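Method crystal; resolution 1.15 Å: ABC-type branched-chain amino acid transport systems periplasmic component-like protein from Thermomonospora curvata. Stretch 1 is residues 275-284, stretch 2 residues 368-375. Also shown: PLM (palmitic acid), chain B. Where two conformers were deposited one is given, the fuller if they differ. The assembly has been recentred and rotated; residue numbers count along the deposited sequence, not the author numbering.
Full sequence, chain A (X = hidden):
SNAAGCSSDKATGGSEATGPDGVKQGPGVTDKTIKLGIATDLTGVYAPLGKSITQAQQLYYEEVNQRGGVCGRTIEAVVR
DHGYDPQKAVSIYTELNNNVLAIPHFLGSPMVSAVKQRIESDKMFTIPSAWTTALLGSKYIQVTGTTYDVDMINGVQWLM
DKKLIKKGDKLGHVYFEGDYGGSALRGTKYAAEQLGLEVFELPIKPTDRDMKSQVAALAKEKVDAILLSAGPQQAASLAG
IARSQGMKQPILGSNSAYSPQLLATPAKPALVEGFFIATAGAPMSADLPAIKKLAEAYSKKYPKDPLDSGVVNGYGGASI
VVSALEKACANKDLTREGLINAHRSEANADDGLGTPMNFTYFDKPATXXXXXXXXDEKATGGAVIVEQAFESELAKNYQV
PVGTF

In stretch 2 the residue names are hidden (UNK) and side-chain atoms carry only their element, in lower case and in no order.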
# COMPACT_ATOMS: atom_id res chain seq x y z
N PHE A 275 18.39 -8.04 -0.65
CA PHE A 275 17.05 -7.73 -1.12
C PHE A 275 16.39 -6.79 -0.12
O PHE A 275 16.22 -7.12 1.08
CB PHE A 275 16.25 -9.03 -1.27
CG PHE A 275 14.89 -8.85 -1.84
CD1 PHE A 275 13.84 -8.49 -1.05
CD2 PHE A 275 14.62 -9.09 -3.17
CE1 PHE A 275 12.58 -8.34 -1.53
CE2 PHE A 275 13.35 -8.93 -3.66
CZ PHE A 275 12.32 -8.53 -2.86
N PHE A 276 16.07 -5.58 -0.59
CA PHE A 276 15.55 -4.55 0.24
C PHE A 276 14.23 -4.04 -0.32
O PHE A 276 14.03 -4.07 -1.53
CB PHE A 276 16.59 -3.40 0.32
CG PHE A 276 17.94 -3.87 0.79
CD1 PHE A 276 18.14 -4.10 2.14
CD2 PHE A 276 18.94 -4.14 -0.08
CE1 PHE A 276 19.35 -4.55 2.61
CE2 PHE A 276 20.15 -4.62 0.36
CZ PHE A 276 20.35 -4.82 1.72
N ILE A 277 13.38 -3.52 0.54
CA ILE A 277 12.08 -3.00 0.18
C ILE A 277 11.93 -1.59 0.71
O ILE A 277 12.18 -1.31 1.88
CB ILE A 277 10.94 -3.87 0.76
CG1 ILE A 277 10.95 -5.30 0.19
CG2 ILE A 277 9.57 -3.23 0.55
CD1 ILE A 277 10.56 -5.38 -1.29
N ALA A 278 11.56 -0.67 -0.19
CA ALA A 278 11.26 0.72 0.17
C ALA A 278 9.76 0.82 0.43
O ALA A 278 8.96 0.45 -0.39
CB ALA A 278 11.64 1.64 -0.95
N THR A 279 9.40 1.25 1.65
CA THR A 279 8.02 1.29 2.04
C THR A 279 7.79 2.34 3.10
O THR A 279 8.63 2.51 3.99
CB THR A 279 7.57 -0.08 2.60
OG1 THR A 279 6.22 0.03 3.03
CG2 THR A 279 8.45 -0.58 3.73
N ALA A 280 6.66 3.04 3.04
CA ALA A 280 6.28 3.98 4.08
C ALA A 280 5.74 3.29 5.34
O ALA A 280 5.57 3.94 6.35
CB ALA A 280 5.19 4.92 3.58
N GLY A 281 5.43 1.98 5.25
CA GLY A 281 4.84 1.25 6.35
C GLY A 281 5.86 0.51 7.20
O GLY A 281 6.79 -0.09 6.70
N ALA A 282 5.64 0.56 8.51
CA ALA A 282 6.49 -0.18 9.41
C ALA A 282 6.14 -1.68 9.34
O ALA A 282 4.96 -2.03 9.17
CB ALA A 282 6.27 0.30 10.82
N PRO A 283 7.15 -2.53 9.45
CA PRO A 283 6.87 -3.94 9.53
C PRO A 283 6.40 -4.34 10.96
O PRO A 283 6.51 -3.56 11.91
CB PRO A 283 8.21 -4.56 9.19
CG PRO A 283 9.20 -3.61 9.75
CD PRO A 283 8.57 -2.26 9.56
N MSE A 284 5.91 -5.57 11.12
CA MSE A 284 5.36 -6.09 12.40
C MSE A 284 6.40 -6.27 13.47
O MSE A 284 6.06 -6.54 14.61
CB MSE A 284 4.55 -7.34 12.11
CG MSE A 284 3.37 -7.01 11.20
SE MSE A 284 1.64 -7.24 12.03
CE MSE A 284 1.90 -6.13 13.60
N UNK A 368 6.42 11.95 3.08
CA UNK A 368 7.53 11.61 2.18
C UNK A 368 8.61 10.79 2.85
O UNK A 368 9.72 10.69 2.34
n UNK A 368 5.90 16.91 -2.33
n UNK A 368 8.01 16.09 -2.63
c UNK A 368 6.89 16.18 -1.94
c UNK A 368 7.72 14.60 -0.25
c UNK A 368 7.09 13.55 0.64
c UNK A 368 8.11 12.84 1.46
n UNK A 368 6.69 15.41 -0.84
N UNK A 369 8.26 10.13 3.99
CA UNK A 369 9.22 9.33 4.72
C UNK A 369 9.08 7.84 4.34
O UNK A 369 7.99 7.27 4.37
c UNK A 369 9.39 12.64 8.43
c UNK A 369 9.22 10.93 6.65
c UNK A 369 9.00 9.51 6.21
n UNK A 369 8.13 13.39 8.09
c UNK A 369 9.29 11.15 8.13
N UNK A 370 10.21 7.27 3.95
CA UNK A 370 10.29 5.89 3.50
C UNK A 370 11.24 5.11 4.39
O UNK A 370 12.34 5.55 4.67
c UNK A 370 10.88 5.88 2.06
c UNK A 370 11.06 4.48 1.50
o UNK A 370 10.05 6.67 1.19
N UNK A 371 10.78 3.94 4.87
CA UNK A 371 11.66 2.94 5.49
C UNK A 371 12.33 2.11 4.47
O UNK A 371 11.78 1.92 3.35
c UNK A 371 10.84 1.93 6.33
c UNK A 371 10.65 2.40 8.81
c UNK A 371 8.80 2.91 7.41
c UNK A 371 9.93 2.85 9.90
c UNK A 371 10.10 2.45 7.52
c UNK A 371 8.08 3.36 8.50
o UNK A 371 7.98 3.72 10.88
c UNK A 371 8.66 3.28 9.76
N UNK A 372 13.51 1.59 4.77
CA UNK A 372 14.06 0.46 4.00
C UNK A 372 13.93 -0.76 4.93
O UNK A 372 14.44 -0.71 6.07
c UNK A 372 14.97 2.06 1.53
c UNK A 372 15.98 -0.58 2.80
c UNK A 372 15.52 0.65 3.59
c UNK A 372 15.71 1.95 2.83
N UNK A 373 13.31 -1.82 4.47
CA UNK A 373 13.15 -3.05 5.21
C UNK A 373 13.79 -4.18 4.43
O UNK A 373 14.06 -4.07 3.24
c UNK A 373 11.66 -3.33 5.60
c UNK A 373 11.06 -2.13 6.32
c UNK A 373 9.45 -4.17 4.80
c UNK A 373 10.85 -3.77 4.43
N UNK A 374 14.00 -5.31 5.09
CA UNK A 374 14.42 -6.52 4.39
C UNK A 374 13.64 -7.71 4.95
O UNK A 374 13.28 -7.76 6.16
n UNK A 374 17.69 -9.87 6.12
c UNK A 374 15.90 -6.79 4.51
c UNK A 374 16.34 -7.07 5.94
c UNK A 374 17.82 -7.34 6.08
c UNK A 374 18.28 -8.65 5.46
N UNK A 375 13.43 -8.72 4.11
CA UNK A 375 12.93 -10.01 4.60
C UNK A 375 13.83 -10.61 5.68
O UNK A 375 15.05 -10.51 5.60
c UNK A 375 12.93 -10.87 3.36
c UNK A 375 12.79 -9.91 2.24
c UNK A 375 13.62 -8.73 2.65
C1 PLM B . -0.55 -1.54 -6.98
O1 PLM B . -0.41 -0.35 -6.58
O2 PLM B . -1.30 -1.88 -7.92
C2 PLM B . 0.09 -2.64 -6.18
C3 PLM B . -0.86 -2.94 -4.94
C4 PLM B . -0.24 -3.88 -3.93
C5 PLM B . -1.16 -4.21 -2.81
C6 PLM B . -0.63 -5.07 -1.64
C7 PLM B . -0.08 -4.18 -0.54
C8 PLM B . 0.65 -4.89 0.57
C9 PLM B . 0.92 -4.05 1.81
CA PLM B . 2.27 -3.29 1.81
CB PLM B . 2.24 -2.25 3.00
CC PLM B . 2.59 -0.82 2.51
CD PLM B . 2.09 0.29 3.41
CE PLM B . 2.38 1.72 2.96
CF PLM B . 1.33 2.69 3.55
CG PLM B . 1.65 3.18 4.95
O HOH W 1 6.64 6.52 6.66

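Position 368 carries seven side-chain atoms: three carbons in a row, a nitrogen, then a carbon bearing two more nitrogens. This guanidinium marks Arg368, which points away from stretch 1 and makes no contact with it.

At position 369 four carbons run unbranched to a terminal nitrogen, the pattern of lysine. The end of Lys369 leads away from stretch 1, but its backbone takes part: one water donates to both Lys369 O and Ala280 O, at 2.8 Å each, and links the two stretches just beyond the paired strands.

Position 370 has three side-chain atoms, a carbon carrying one oxygen and one carbon, the latter 3.8 Å from Ala278 CB. The fork of oxygen and methyl identifies Thr370; its hydroxyl is hydrogen-bonded elsewhere in the structure.

Position 371 shows eight side-chain atoms, one carbon followed by a six-carbon ring bearing an oxygen. Ala282 CA lies over one face of the ring in a CH-pi contact, 4.3 Å from its centroid, while the carbonyl of Ala280 meets the edge. This is Tyr371, and the edge contact is Ala280 O to Tyr371 CE1, 3.4 Å. The loop after the first strand thus folds over the ring.

Position 372 has four carbons, forked at the first, with one arm two carbons long. The short arm packs on Phe276 CB at 3.8 Å, and the end of the long arm lies 4.2 Å from Ala278 CB, so both arms meet stretch 1; this is Ile372.

The same forked set of four carbons recurs at position 373. Here the first carbon of the long arm approaches Ile277 CB at 3.7 Å, the end of that arm lies 3.9 Å from Thr279 CG2, and the short arm reaches Pro283 CD at 4.1 Å. This is Ile373, the residue with the largest area covered by the other stretch.

At position 374 four unbranched carbons end in nitrogen, and CB lies 3.5 Å from Phe275 O, yet the chain turns away. This is again lysine, and Lys374 NZ donates to the backbone O of position 375 at 2.8 Å.

At position 375 three carbons close a ring onto the backbone nitrogen, and the ring carbon bonded to that nitrogen sits at the edge of the Phe275 ring, 3.7 Å from Phe275 CD1. This is Pro375.

The strands run antiparallel, held by two reciprocal pairs of backbone hydrogen bonds. Ile277 N to Ile373 O is 2.8 Å and Ile373 N to Ile277 O 2.9 Å; Thr279 N to Tyr371 O is 3.0 Å and Tyr371 N to Thr279 O 2.7 Å. Between them, Ala278 faces Ile372 as a non-hydrogen-bonded pair. The alternation places Ile277, Thr279, Tyr371 and Ile373 on one face of the sheet, with Ala278 and Ile372 on the other.

Stretch 2, residues 368-375: RKTYIIKP
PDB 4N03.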